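Local structure of B-agarase (Saccharophagus degradans, 4BQ2) at residues A[464-469]-A[587-592]; A[485-490]-A[647-652]; A[509-514]-A[569-574]; A[581-586]-A[611-616]; A[624-629]-A[639-644]. The protein hydrolyses the beta-glycosidic bonds of agarose-type polysaccharides as an exo-acting beta-agarase of glycoside hydrolase family 50. One frame throughout, in Å; residues are numbered along the deposited sequence.

Contact 1. Residues A[464-469]-A[587-592]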
# COMPACT_ATOMS: atom_id res chain seq x y z
N VAL A 464 8.21 -4.88 -27.29
CA VAL A 464 7.68 -3.73 -28.04
C VAL A 464 7.07 -2.68 -27.08
O VAL A 464 7.36 -1.47 -27.16
CB VAL A 464 6.65 -4.18 -29.13
CG1 VAL A 464 5.99 -2.99 -29.84
CG2 VAL A 464 7.33 -5.09 -30.14
N ARG A 465 6.26 -3.14 -26.14
CA ARG A 465 5.56 -2.25 -25.26
C ARG A 465 6.51 -1.66 -24.21
O ARG A 465 6.36 -0.48 -23.84
CB ARG A 465 4.34 -2.97 -24.64
CG ARG A 465 3.18 -3.21 -25.62
CD ARG A 465 2.76 -1.90 -26.32
NE ARG A 465 2.19 -0.99 -25.33
CZ ARG A 465 1.83 0.27 -25.55
NH1 ARG A 465 1.99 0.84 -26.75
NH2 ARG A 465 1.30 0.97 -24.55
N ALA A 466 7.51 -2.45 -23.77
CA ALA A 466 8.50 -1.96 -22.79
C ALA A 466 9.30 -0.83 -23.44
O ALA A 466 9.57 0.16 -22.80
CB ALA A 466 9.44 -3.07 -22.31
N MET A 467 9.68 -1.01 -24.71
CA MET A 467 10.40 0.01 -25.48
C MET A 467 9.54 1.29 -25.61
O MET A 467 10.02 2.41 -25.38
CB MET A 467 10.75 -0.54 -26.88
CG MET A 467 11.93 -1.49 -26.91
SD MET A 467 13.50 -0.71 -26.51
CE MET A 467 13.83 0.22 -28.02
N GLU A 468 8.25 1.13 -25.97
CA GLU A 468 7.39 2.31 -26.05
C GLU A 468 7.25 2.99 -24.68
O GLU A 468 7.28 4.22 -24.58
CB GLU A 468 6.03 1.99 -26.69
CG GLU A 468 5.07 3.16 -26.81
CD GLU A 468 5.54 4.26 -27.79
OE1 GLU A 468 6.54 4.06 -28.52
OE2 GLU A 468 4.92 5.36 -27.78
N THR A 469 7.15 2.20 -23.62
CA THR A 469 7.06 2.78 -22.29
C THR A 469 8.29 3.64 -21.97
O THR A 469 8.14 4.77 -21.53
CB THR A 469 6.90 1.68 -21.23
OG1 THR A 469 5.70 0.97 -21.53
CG2 THR A 469 6.82 2.28 -19.81
N HIS A 587 15.12 -3.57 -18.31
CA HIS A 587 16.39 -2.87 -18.22
C HIS A 587 16.86 -2.45 -19.61
O HIS A 587 17.31 -1.32 -19.79
CB HIS A 587 17.46 -3.72 -17.54
CG HIS A 587 18.82 -3.12 -17.63
ND1 HIS A 587 19.74 -3.51 -18.57
CD2 HIS A 587 19.40 -2.13 -16.92
CE1 HIS A 587 20.84 -2.79 -18.43
NE2 HIS A 587 20.65 -1.94 -17.45
N GLY A 588 16.74 -3.34 -20.60
CA GLY A 588 17.17 -3.04 -21.96
C GLY A 588 16.46 -1.83 -22.55
O GLY A 588 17.11 -0.99 -23.19
N ALA A 589 15.13 -1.76 -22.35
CA ALA A 589 14.34 -0.62 -22.79
C ALA A 589 14.73 0.68 -22.09
O ALA A 589 14.90 1.70 -22.75
CB ALA A 589 12.84 -0.89 -22.65
N VAL A 590 14.91 0.64 -20.77
CA VAL A 590 15.25 1.84 -20.02
C VAL A 590 16.63 2.30 -20.49
O VAL A 590 16.81 3.50 -20.80
CB VAL A 590 15.22 1.59 -18.51
CG1 VAL A 590 15.84 2.76 -17.73
CG2 VAL A 590 13.76 1.35 -18.07
N GLU A 591 17.56 1.35 -20.59
CA GLU A 591 18.94 1.68 -21.00
C GLU A 591 18.95 2.25 -22.42
O GLU A 591 19.70 3.16 -22.74
CB GLU A 591 19.81 0.44 -20.93
CG GLU A 591 21.25 0.63 -21.39
CD GLU A 591 22.04 -0.67 -21.28
OE1 GLU A 591 21.56 -1.74 -21.72
OE2 GLU A 591 23.10 -0.61 -20.66
N HIS A 592 18.13 1.69 -23.30
CA HIS A 592 18.08 2.17 -24.68
C HIS A 592 17.77 3.68 -24.81
O HIS A 592 18.42 4.43 -25.58
CB HIS A 592 17.05 1.35 -25.47
CG HIS A 592 16.98 1.74 -26.91
ND1 HIS A 592 17.85 1.23 -27.85
CD2 HIS A 592 16.20 2.63 -27.56
CE1 HIS A 592 17.58 1.78 -29.03
NE2 HIS A 592 16.58 2.63 -28.88
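M467 and A589 mark the place where two helices run side by side in nearly the same sense: their N-to-C directions differ by 34°, the short axes come within 8.3 Å, and the two CA atoms lie only 4.8 Å apart. Helix 460-477 leads into strand 483-488 and helix 565-593 into strand 598-599, so this is packing between helices of the outer layer of the catalytic (beta/alpha)8 barrel. Two alanines lie at the close approach. A589 CB points at the other helix and lies 3.4 Å from A466 O, a van der Waals contact with the backbone itself, while the methyls of A466 and A589 meet at 4.1 Å. M467 fills the outer part of the seam. Its CG stands beside the backbone N, and two further bends of the same sense at chi2 and chi3 fold the thioether over the partner helix, placing SD 3.9 Å from A589 CB. A466 also touches V585, one turn earlier on the long helix, and V590, which points away from helix 460-477, packs on Y599 of strand 598-599. Toward solvent the methionine methyl ends over a face of the H592 imidazole in a CH-pi contact. M467 CE lies 3.7 Å from the ring centroid and 22° off the normal, displaced toward the rim so that H592 CD2 is its nearest atom at 3.4 Å.

Contact 2. Residues A[485-490]-A[647-652]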
# COMPACT_ATOMS: atom_id res chain seq x y z
N GLY A 485 16.17 8.61 -10.95
CA GLY A 485 16.09 7.29 -11.52
C GLY A 485 14.68 7.00 -11.99
O GLY A 485 13.78 7.82 -11.79
N VAL A 486 14.50 5.81 -12.57
CA VAL A 486 13.23 5.42 -13.18
C VAL A 486 12.71 4.11 -12.56
O VAL A 486 13.39 3.09 -12.67
CB VAL A 486 13.40 5.18 -14.73
CG1 VAL A 486 12.05 4.77 -15.34
CG2 VAL A 486 13.96 6.42 -15.45
N PHE A 487 11.51 4.16 -11.93
CA PHE A 487 10.74 2.96 -11.54
C PHE A 487 9.93 2.47 -12.74
O PHE A 487 9.38 3.28 -13.50
CB PHE A 487 9.73 3.29 -10.44
CG PHE A 487 10.39 3.64 -9.12
CD1 PHE A 487 11.02 2.64 -8.35
CD2 PHE A 487 10.37 4.94 -8.65
CE1 PHE A 487 11.62 2.96 -7.14
CE2 PHE A 487 10.99 5.27 -7.44
CZ PHE A 487 11.61 4.27 -6.68
N ILE A 488 9.90 1.17 -12.94
CA ILE A 488 9.01 0.63 -13.97
C ILE A 488 8.11 -0.41 -13.30
O ILE A 488 8.59 -1.34 -12.64
CB ILE A 488 9.78 0.00 -15.16
CG1 ILE A 488 10.66 1.04 -15.89
CG2 ILE A 488 8.78 -0.65 -16.13
CD1 ILE A 488 9.95 2.13 -16.68
N ASP A 489 6.79 -0.24 -13.47
CA ASP A 489 5.78 -1.17 -12.90
C ASP A 489 5.75 -1.09 -11.38
O ASP A 489 6.45 -0.29 -10.81
CB ASP A 489 5.98 -2.62 -13.40
CG ASP A 489 5.57 -2.81 -14.85
OD1 ASP A 489 4.77 -1.98 -15.39
OD2 ASP A 489 6.06 -3.79 -15.47
N ASN A 490 4.92 -1.89 -10.71
CA ASN A 490 4.74 -1.76 -9.29
C ASN A 490 3.97 -2.95 -8.75
O ASN A 490 2.91 -3.29 -9.31
CB ASN A 490 3.93 -0.48 -9.01
CG ASN A 490 3.60 -0.29 -7.55
OD1 ASN A 490 4.50 -0.02 -6.76
ND2 ASN A 490 2.30 -0.36 -7.19
N PRO A 647 22.58 -1.72 -3.58
CA PRO A 647 21.88 -0.56 -3.06
C PRO A 647 20.38 -0.79 -3.27
O PRO A 647 19.96 -1.41 -4.26
CB PRO A 647 22.40 0.58 -3.92
CG PRO A 647 22.88 -0.07 -5.18
CD PRO A 647 23.41 -1.40 -4.76
N SER A 648 19.60 -0.32 -2.31
CA SER A 648 18.18 -0.67 -2.25
C SER A 648 17.37 0.59 -1.93
O SER A 648 17.90 1.57 -1.43
CB SER A 648 17.97 -1.73 -1.16
OG SER A 648 18.77 -2.90 -1.44
N ILE A 649 16.08 0.57 -2.23
CA ILE A 649 15.28 1.73 -1.85
C ILE A 649 13.93 1.23 -1.41
O ILE A 649 13.43 0.25 -1.98
CB ILE A 649 15.21 2.78 -3.00
CG1 ILE A 649 14.54 4.10 -2.54
CG2 ILE A 649 14.55 2.23 -4.28
CD1 ILE A 649 14.57 5.20 -3.61
N ILE A 650 13.37 1.86 -0.37
CA ILE A 650 11.95 1.66 0.01
C ILE A 650 11.05 2.58 -0.84
O ILE A 650 11.18 3.81 -0.78
CB ILE A 650 11.72 1.99 1.50
CG1 ILE A 650 12.48 1.00 2.40
CG2 ILE A 650 10.20 2.03 1.83
CD1 ILE A 650 12.03 -0.47 2.32
N GLY A 651 10.18 2.00 -1.67
CA GLY A 651 9.36 2.82 -2.59
C GLY A 651 8.14 3.38 -1.90
O GLY A 651 7.58 4.41 -2.35
N GLU A 652 7.72 2.70 -0.82
CA GLU A 652 6.49 3.01 -0.06
C GLU A 652 6.58 2.53 1.38
O GLU A 652 7.03 1.41 1.64
CB GLU A 652 5.27 2.32 -0.69
CG GLU A 652 5.05 2.72 -2.13
CD GLU A 652 3.90 2.03 -2.80
OE1 GLU A 652 3.06 1.36 -2.13
OE2 GLU A 652 3.84 2.17 -4.02
O HOH W 1 1.52 0.75 -4.71
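N490 and E652 face each other at the C-terminal ends of two barrel strands, the rim on which (beta/alpha)8 glycosidases carry their active site. They approach from opposite directions, with amide and carboxylate planes 32° apart. One water joins them: N490 ND2 donates to it at 2.8 Å, and it donates to E652 OE2 at 2.8 Å. The two acceptor oxygens, N490 OD1 and E652 OE2, are 3.6 Å apart and share R603, whose NE donates to the amide oxygen and whose NH2 forms a salt bridge with the carboxylate. E652 OE1 is held separately by Y629 OH and also binds a glycerol molecule, consistent with a small-molecule pocket here. The extended glutamate chain (chi2 178°) carries its carboxylate across to N490, whose CG lies anti to the backbone N. Strands 483-488 and 648-652 are not neighbours in the barrel wall; they look at each other across its interior, F487 and G651 being 9.1 Å apart between CA atoms. Below the polar layer, F487 and I649 both point inward. I649 CG2 comes to the edge of the phenyl ring, near its plane, 4.2 Å from F487 CE1, and S625 of strand 624-627, the neighbour of 648-652, touches both side chains. The F487 ring also makes a cation-pi contact with R603.

Contact 3. Residues A[509-514]-A[569-574]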
# COMPACT_ATOMS: atom_id res chain seq x y z
N HIS A 509 1.00 -22.54 -12.73
CA HIS A 509 -0.03 -22.18 -13.71
C HIS A 509 0.45 -22.31 -15.17
O HIS A 509 -0.30 -22.76 -16.04
CB HIS A 509 -0.53 -20.75 -13.46
CG HIS A 509 -1.74 -20.37 -14.28
ND1 HIS A 509 -1.65 -19.96 -15.59
CD2 HIS A 509 -3.05 -20.31 -13.95
CE1 HIS A 509 -2.86 -19.70 -16.05
NE2 HIS A 509 -3.73 -19.90 -15.07
N THR A 510 1.68 -21.89 -15.44
CA THR A 510 2.17 -21.93 -16.81
C THR A 510 2.45 -23.35 -17.29
O THR A 510 2.17 -23.68 -18.46
CB THR A 510 3.41 -21.05 -16.97
OG1 THR A 510 3.11 -19.75 -16.43
CG2 THR A 510 3.79 -20.91 -18.45
N LEU A 511 2.99 -24.18 -16.39
CA LEU A 511 3.25 -25.59 -16.72
C LEU A 511 1.94 -26.29 -17.05
O LEU A 511 1.92 -27.22 -17.86
CB LEU A 511 3.97 -26.30 -15.58
CG LEU A 511 5.47 -26.01 -15.52
CD1 LEU A 511 6.06 -26.58 -14.23
CD2 LEU A 511 6.20 -26.54 -16.75
N GLY A 512 0.85 -25.82 -16.44
CA GLY A 512 -0.50 -26.31 -16.72
C GLY A 512 -1.01 -26.01 -18.12
O GLY A 512 -1.97 -26.64 -18.57
N ARG A 513 -0.36 -25.08 -18.81
CA ARG A 513 -0.79 -24.66 -20.15
C ARG A 513 0.02 -25.33 -21.28
O ARG A 513 1.18 -25.72 -21.09
CB ARG A 513 -0.68 -23.12 -20.29
CG ARG A 513 -1.50 -22.33 -19.28
CD ARG A 513 -1.14 -20.84 -19.30
NE ARG A 513 -1.54 -20.13 -20.53
CZ ARG A 513 -1.23 -18.85 -20.80
NH1 ARG A 513 -0.53 -18.13 -19.92
NH2 ARG A 513 -1.65 -18.27 -21.94
N PRO A 514 -0.60 -25.46 -22.47
CA PRO A 514 0.10 -25.88 -23.69
C PRO A 514 1.21 -24.90 -24.12
O PRO A 514 1.06 -23.68 -23.93
CB PRO A 514 -1.01 -25.88 -24.74
CG PRO A 514 -2.06 -24.97 -24.21
CD PRO A 514 -2.01 -25.14 -22.73
N ALA A 569 12.81 -27.63 -7.15
CA ALA A 569 13.99 -27.22 -7.92
C ALA A 569 13.59 -26.70 -9.29
O ALA A 569 14.12 -25.70 -9.78
CB ALA A 569 14.99 -28.37 -8.05
N ASP A 570 12.64 -27.39 -9.91
CA ASP A 570 12.12 -27.03 -11.22
C ASP A 570 11.31 -25.74 -11.20
O ASP A 570 11.47 -24.89 -12.11
CB ASP A 570 11.31 -28.19 -11.83
CG ASP A 570 12.21 -29.37 -12.25
OD1 ASP A 570 13.42 -29.15 -12.45
OD2 ASP A 570 11.70 -30.50 -12.40
N TYR A 571 10.45 -25.58 -10.20
CA TYR A 571 9.68 -24.35 -10.12
C TYR A 571 10.63 -23.18 -9.87
O TYR A 571 10.46 -22.12 -10.47
CB TYR A 571 8.67 -24.40 -8.99
CG TYR A 571 7.58 -25.45 -9.10
CD1 TYR A 571 7.23 -26.02 -10.32
CD2 TYR A 571 6.87 -25.83 -7.95
CE1 TYR A 571 6.19 -26.94 -10.40
CE2 TYR A 571 5.85 -26.77 -8.01
CZ TYR A 571 5.52 -27.32 -9.24
OH TYR A 571 4.52 -28.25 -9.31
N SER A 572 11.64 -23.40 -9.02
CA SER A 572 12.65 -22.37 -8.73
C SER A 572 13.38 -21.94 -10.01
O SER A 572 13.51 -20.75 -10.29
CB SER A 572 13.66 -22.84 -7.68
OG SER A 572 14.55 -21.78 -7.34
N MET A 573 13.83 -22.92 -10.79
CA MET A 573 14.52 -22.67 -12.05
C MET A 573 13.63 -21.87 -13.04
O MET A 573 14.12 -20.93 -13.70
CB MET A 573 14.97 -24.01 -12.68
CG MET A 573 15.38 -23.89 -14.15
SD MET A 573 15.95 -25.46 -14.84
CE MET A 573 14.38 -26.15 -15.33
N LEU A 574 12.37 -22.27 -13.15
CA LEU A 574 11.41 -21.63 -14.07
C LEU A 574 11.06 -20.19 -13.63
O LEU A 574 10.93 -19.28 -14.48
CB LEU A 574 10.13 -22.46 -14.20
CG LEU A 574 10.34 -23.90 -14.70
CD1 LEU A 574 9.02 -24.63 -14.83
CD2 LEU A 574 11.13 -23.94 -16.00
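L511 drives one methyl into the angle between Y571 and L574, which lie one helical turn apart. Its chi2 of 171° sets CD1 anti to CA, so that this branch becomes the foremost atom of the side chain. It reaches the aromatic ring at the edge, near the ring plane, with L511 CD1 3.8 Å from Y571 CE1. The tyrosine presents that rim because its chi2 is only -21°, well away from the perpendicular setting. Leucine and tyrosine side chains cross obliquely, whereas L511 and L574 stand at about a right angle. There the methyls L511 CD1 and L574 CD1 come within 3.6 Å. L574 CD1 also lies over the fork of L511, 3.9 Å from both CG and CD2, so a single methyl meets the whole isopropyl end. The backbones themselves remain apart, the nearest CA pair being L511 and Y571 at 9.3 Å. This is hydrophobic packing within a helical excursion inserted between barrel strand 483-488 and helix 565-593: the C-terminal part of helix 505-511 is laid against the early turns of that long helix, at the periphery of the molecule. V558 touches both L511 and Y571, while F524 of helix 519-532 packs on L574. Beside this apolar cluster D570 forms a salt bridge with K531, and its other oxygen accepts hydrogen bonds from Y532 OH and W542 NE1.

Contact 4. Residues A[581-586]-A[611-616]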
# COMPACT_ATOMS: atom_id res chain seq x y z
N GLN A 581 14.05 -12.78 -17.51
CA GLN A 581 13.58 -12.26 -18.79
C GLN A 581 12.79 -10.96 -18.63
O GLN A 581 12.93 -10.03 -19.47
CB GLN A 581 12.77 -13.34 -19.55
CG GLN A 581 12.18 -12.88 -20.88
CD GLN A 581 13.20 -12.60 -21.99
OE1 GLN A 581 14.39 -12.93 -21.89
NE2 GLN A 581 12.72 -11.98 -23.07
N TYR A 582 11.96 -10.89 -17.57
CA TYR A 582 11.23 -9.66 -17.26
C TYR A 582 12.24 -8.50 -17.09
O TYR A 582 12.14 -7.46 -17.77
CB TYR A 582 10.36 -9.80 -15.98
CG TYR A 582 9.77 -8.46 -15.57
CD1 TYR A 582 8.59 -7.98 -16.16
CD2 TYR A 582 10.42 -7.66 -14.64
CE1 TYR A 582 8.08 -6.73 -15.79
CE2 TYR A 582 9.93 -6.41 -14.30
CZ TYR A 582 8.77 -5.95 -14.88
OH TYR A 582 8.31 -4.72 -14.50
N PHE A 583 13.21 -8.69 -16.19
CA PHE A 583 14.17 -7.62 -15.86
C PHE A 583 15.16 -7.30 -16.96
O PHE A 583 15.52 -6.13 -17.13
CB PHE A 583 14.89 -7.89 -14.52
CG PHE A 583 14.01 -7.71 -13.33
CD1 PHE A 583 13.57 -6.43 -12.98
CD2 PHE A 583 13.54 -8.81 -12.60
CE1 PHE A 583 12.70 -6.25 -11.92
CE2 PHE A 583 12.68 -8.63 -11.51
CZ PHE A 583 12.27 -7.35 -11.17
N LYS A 584 15.54 -8.32 -17.73
CA LYS A 584 16.37 -8.17 -18.94
C LYS A 584 15.69 -7.24 -19.93
O LYS A 584 16.29 -6.24 -20.39
CB LYS A 584 16.68 -9.52 -19.61
CG LYS A 584 17.73 -9.41 -20.73
CD LYS A 584 18.01 -10.76 -21.40
CE LYS A 584 18.92 -10.61 -22.60
NZ LYS A 584 18.73 -11.71 -23.61
N VAL A 585 14.43 -7.52 -20.24
CA VAL A 585 13.71 -6.72 -21.23
C VAL A 585 13.48 -5.30 -20.73
O VAL A 585 13.69 -4.33 -21.48
CB VAL A 585 12.36 -7.37 -21.63
CG1 VAL A 585 11.49 -6.40 -22.41
CG2 VAL A 585 12.62 -8.59 -22.47
N VAL A 586 13.06 -5.16 -19.48
CA VAL A 586 12.80 -3.81 -18.96
C VAL A 586 14.07 -2.97 -18.86
O VAL A 586 14.10 -1.80 -19.29
CB VAL A 586 12.04 -3.82 -17.62
CG1 VAL A 586 12.02 -2.43 -16.98
CG2 VAL A 586 10.61 -4.29 -17.84
N MET A 611 12.56 -15.07 -3.50
CA MET A 611 13.97 -14.77 -3.70
C MET A 611 14.46 -14.92 -5.14
O MET A 611 15.39 -14.25 -5.53
CB MET A 611 14.84 -15.57 -2.73
CG MET A 611 15.98 -14.75 -2.12
SD MET A 611 15.53 -13.16 -1.33
CE MET A 611 15.07 -13.61 0.34
N GLU A 612 13.85 -15.81 -5.92
CA GLU A 612 14.28 -15.99 -7.29
C GLU A 612 14.09 -14.69 -8.08
O GLU A 612 14.89 -14.35 -8.95
CB GLU A 612 13.50 -17.12 -7.97
CG GLU A 612 13.84 -18.50 -7.40
CD GLU A 612 12.97 -18.97 -6.24
OE1 GLU A 612 12.23 -18.16 -5.60
OE2 GLU A 612 13.01 -20.21 -5.99
N VAL A 613 13.03 -13.96 -7.74
CA VAL A 613 12.67 -12.73 -8.42
C VAL A 613 13.54 -11.58 -7.91
O VAL A 613 13.97 -10.71 -8.70
CB VAL A 613 11.17 -12.44 -8.21
CG1 VAL A 613 10.79 -11.13 -8.86
CG2 VAL A 613 10.35 -13.56 -8.85
N VAL A 614 13.81 -11.58 -6.61
CA VAL A 614 14.69 -10.58 -6.02
C VAL A 614 16.09 -10.69 -6.64
O VAL A 614 16.69 -9.69 -7.01
CB VAL A 614 14.79 -10.70 -4.49
CG1 VAL A 614 15.69 -9.62 -3.95
CG2 VAL A 614 13.40 -10.59 -3.81
N LYS A 615 16.59 -11.91 -6.79
CA LYS A 615 17.96 -12.08 -7.35
C LYS A 615 18.04 -11.65 -8.82
O LYS A 615 19.04 -11.06 -9.26
CB LYS A 615 18.42 -13.52 -7.16
CG LYS A 615 18.76 -13.81 -5.70
CD LYS A 615 18.91 -15.31 -5.45
CE LYS A 615 19.65 -15.60 -4.15
NZ LYS A 615 19.64 -17.06 -3.86
N ALA A 616 16.95 -11.88 -9.54
CA ALA A 616 16.82 -11.41 -10.92
C ALA A 616 16.90 -9.89 -10.99
O ALA A 616 17.61 -9.34 -11.83
CB ALA A 616 15.51 -11.92 -11.55
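F583 overlaps A616 and V613 in the first turns of helix 611-620 through two neighbouring ring atoms: F583 CD2 lies 3.8 Å from A616 CB, and F583 CE2 lies 3.7 Å from V613 O. The approach is oblique to the ring, and the carbonyl contact is one of van der Waals packing. With CG anti to the carbonyl carbon (chi1 -72°), the phenyl leans out from its helix to the neighbour. V613 crosses it at about a right angle, its CG1 branch, anti to the backbone N, coming to 4.1 Å from F583 CE2. The small A616 points toward helix 565-593, yet the CA atoms of F583 and A616 are still 6.8 Å apart, so the ring bridges the groove between the helices. Within its own helix F583 is backed by Y582: Y582 CD2 stands 3.6 Å above the centre of the phenyl ring, which probably restricts its rotation. Y582 OH in turn hydrogen-bonds D489, just after strand 483-488. Further along helix 611-620, A617 and Y620 continue the contact with F583, while V613 and A616 also pack on A579 and V613 reaches F494 and F604. Helix 565-593 leads into strand 598-599 and helix 611-620 into strand 624-627, making this a seam between helices that surround the barrel.

Contact 5. Residues A[624-629]-A[639-644]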
# COMPACT_ATOMS: atom_id res chain seq x y z
N VAL A 624 17.59 -1.95 -6.21
CA VAL A 624 16.43 -2.84 -6.03
C VAL A 624 15.39 -2.15 -5.13
O VAL A 624 15.73 -1.69 -4.01
CB VAL A 624 16.84 -4.20 -5.41
CG1 VAL A 624 15.63 -5.12 -5.34
CG2 VAL A 624 17.92 -4.87 -6.27
N SER A 625 14.13 -2.07 -5.58
CA SER A 625 13.09 -1.36 -4.78
C SER A 625 12.12 -2.31 -4.13
O SER A 625 11.70 -3.31 -4.74
CB SER A 625 12.30 -0.38 -5.65
OG SER A 625 11.97 -0.99 -6.87
N TYR A 626 11.76 -1.97 -2.89
CA TYR A 626 10.80 -2.74 -2.09
C TYR A 626 9.80 -1.74 -1.49
O TYR A 626 10.19 -0.65 -1.05
CB TYR A 626 11.50 -3.44 -0.91
CG TYR A 626 12.73 -4.29 -1.27
CD1 TYR A 626 12.59 -5.63 -1.64
CD2 TYR A 626 14.01 -3.74 -1.26
CE1 TYR A 626 13.70 -6.43 -1.97
CE2 TYR A 626 15.14 -4.51 -1.58
CZ TYR A 626 14.97 -5.85 -1.94
OH TYR A 626 16.08 -6.61 -2.27
N ASN A 627 8.54 -2.14 -1.44
CA ASN A 627 7.50 -1.39 -0.69
C ASN A 627 7.31 -2.19 0.61
O ASN A 627 7.04 -3.38 0.54
CB ASN A 627 6.18 -1.40 -1.47
CG ASN A 627 6.26 -0.59 -2.75
OD1 ASN A 627 7.23 0.15 -2.94
ND2 ASN A 627 5.29 -0.76 -3.64
N SER A 628 7.46 -1.57 1.78
CA SER A 628 7.41 -2.31 3.03
C SER A 628 6.60 -1.54 4.07
O SER A 628 7.10 -0.60 4.73
CB SER A 628 8.83 -2.66 3.55
OG SER A 628 8.77 -3.51 4.71
N TYR A 629 5.34 -1.93 4.18
CA TYR A 629 4.46 -1.29 5.13
C TYR A 629 4.52 -2.05 6.45
O TYR A 629 3.72 -2.94 6.71
CB TYR A 629 3.04 -1.29 4.57
CG TYR A 629 2.84 -0.38 3.35
CD1 TYR A 629 2.61 0.98 3.52
CD2 TYR A 629 2.79 -0.90 2.08
CE1 TYR A 629 2.40 1.81 2.42
CE2 TYR A 629 2.59 -0.08 0.97
CZ TYR A 629 2.37 1.28 1.16
OH TYR A 629 2.12 2.12 0.06
N ALA A 639 17.92 -9.68 6.39
CA ALA A 639 19.29 -10.22 6.45
C ALA A 639 19.81 -10.65 5.08
O ALA A 639 21.02 -10.59 4.82
CB ALA A 639 19.32 -11.40 7.43
N PHE A 640 18.90 -11.08 4.20
CA PHE A 640 19.23 -11.47 2.83
C PHE A 640 19.94 -10.39 2.01
O PHE A 640 20.68 -10.70 1.08
CB PHE A 640 17.97 -11.95 2.09
CG PHE A 640 17.02 -10.82 1.67
CD1 PHE A 640 17.17 -10.19 0.43
CD2 PHE A 640 16.00 -10.38 2.53
CE1 PHE A 640 16.31 -9.17 0.05
CE2 PHE A 640 15.15 -9.35 2.15
CZ PHE A 640 15.31 -8.74 0.92
N LEU A 641 19.73 -9.12 2.36
CA LEU A 641 20.30 -7.99 1.61
C LEU A 641 21.82 -8.06 1.55
O LEU A 641 22.40 -7.60 0.58
CB LEU A 641 19.93 -6.65 2.26
CG LEU A 641 18.42 -6.32 2.21
CD1 LEU A 641 18.20 -5.07 3.04
CD2 LEU A 641 17.96 -6.11 0.77
N ALA A 642 22.43 -8.59 2.61
CA ALA A 642 23.91 -8.64 2.72
C ALA A 642 24.54 -9.49 1.64
O ALA A 642 25.56 -9.10 1.08
CB ALA A 642 24.36 -9.13 4.10
N GLU A 643 23.95 -10.64 1.35
CA GLU A 643 24.47 -11.49 0.29
C GLU A 643 24.31 -10.84 -1.10
O GLU A 643 25.17 -11.04 -1.97
CB GLU A 643 23.81 -12.89 0.30
CG GLU A 643 24.33 -13.83 -0.79
CD GLU A 643 23.21 -14.53 -1.56
OE1 GLU A 643 22.43 -13.85 -2.31
OE2 GLU A 643 23.09 -15.78 -1.42
N LEU A 644 23.23 -10.09 -1.32
CA LEU A 644 23.06 -9.41 -2.61
C LEU A 644 24.04 -8.27 -2.75
O LEU A 644 24.55 -8.04 -3.83
CB LEU A 644 21.63 -8.84 -2.73
CG LEU A 644 20.47 -9.80 -2.66
CD1 LEU A 644 19.16 -9.03 -2.71
CD2 LEU A 644 20.55 -10.76 -3.82
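Y626 OH sits among three apolar side chains of the facing segment: F640 CE1 at 3.5 Å, L641 CD2 at 3.6 Å and L644 CD1 at 3.9 Å from the hydroxyl oxygen. All are packing contacts. The hydroxyl meets the edge of the F640 ring in its plane, and the two side chains come from opposite directions. Their ring planes stand at 74° with centroids 6.0 Å apart, an oblique pair in which Y626 CE1 and F640 CZ are 4.0 Å apart. F640 reaches this position with its CG set between the backbone N and the carbonyl carbon (chi1 75°), and L641 CG lies over one face of its ring. L641 slides past the tyrosine in the reverse sense, and its CD2 branch also touches Y626 CE2 at 4.0 Å. L644, a turn further on, brings only its CD1 methyl to the hydroxyl. W638, at the end of helix 635-638, meets the Y626 ring edge-to-face. Y626 thus fills the space between strand 624-627 and helix 641-644, which with helix 635-638 lies in the beta-alpha-beta crossover to the parallel strand 648-652. The backbone of Y626 hydrogen-bonds I649 and G651 on that adjacent strand, S648 touches both Y626 and L641, and V614 of helix 611-620 packs against Y626 and L644 from the preceding barrel helix.

Contacts 1, 3 and 4 are strung along helix 565-593: its early turns serve the peripheral helical excursion, its middle packs on helix 611-620, and its end on helix 460-477. Contact 2 lies nearest the centre of the chain and is the polar one, with water and charge gathered over an apolar base; contact 5 lies just behind it, on the helix-facing side of neighbouring strands 624-627 and 648-652. Contacts 2, 3 and 4 are buried, whereas contacts 1 and 5 are partly so. I488 packs on V586 and V590, joining contact 2 to contacts 4 and 1. V614 joins contact 4 to contact 5, and S572 OG probably hydrogen-bonds E612 OE2 between contacts 3 and 4.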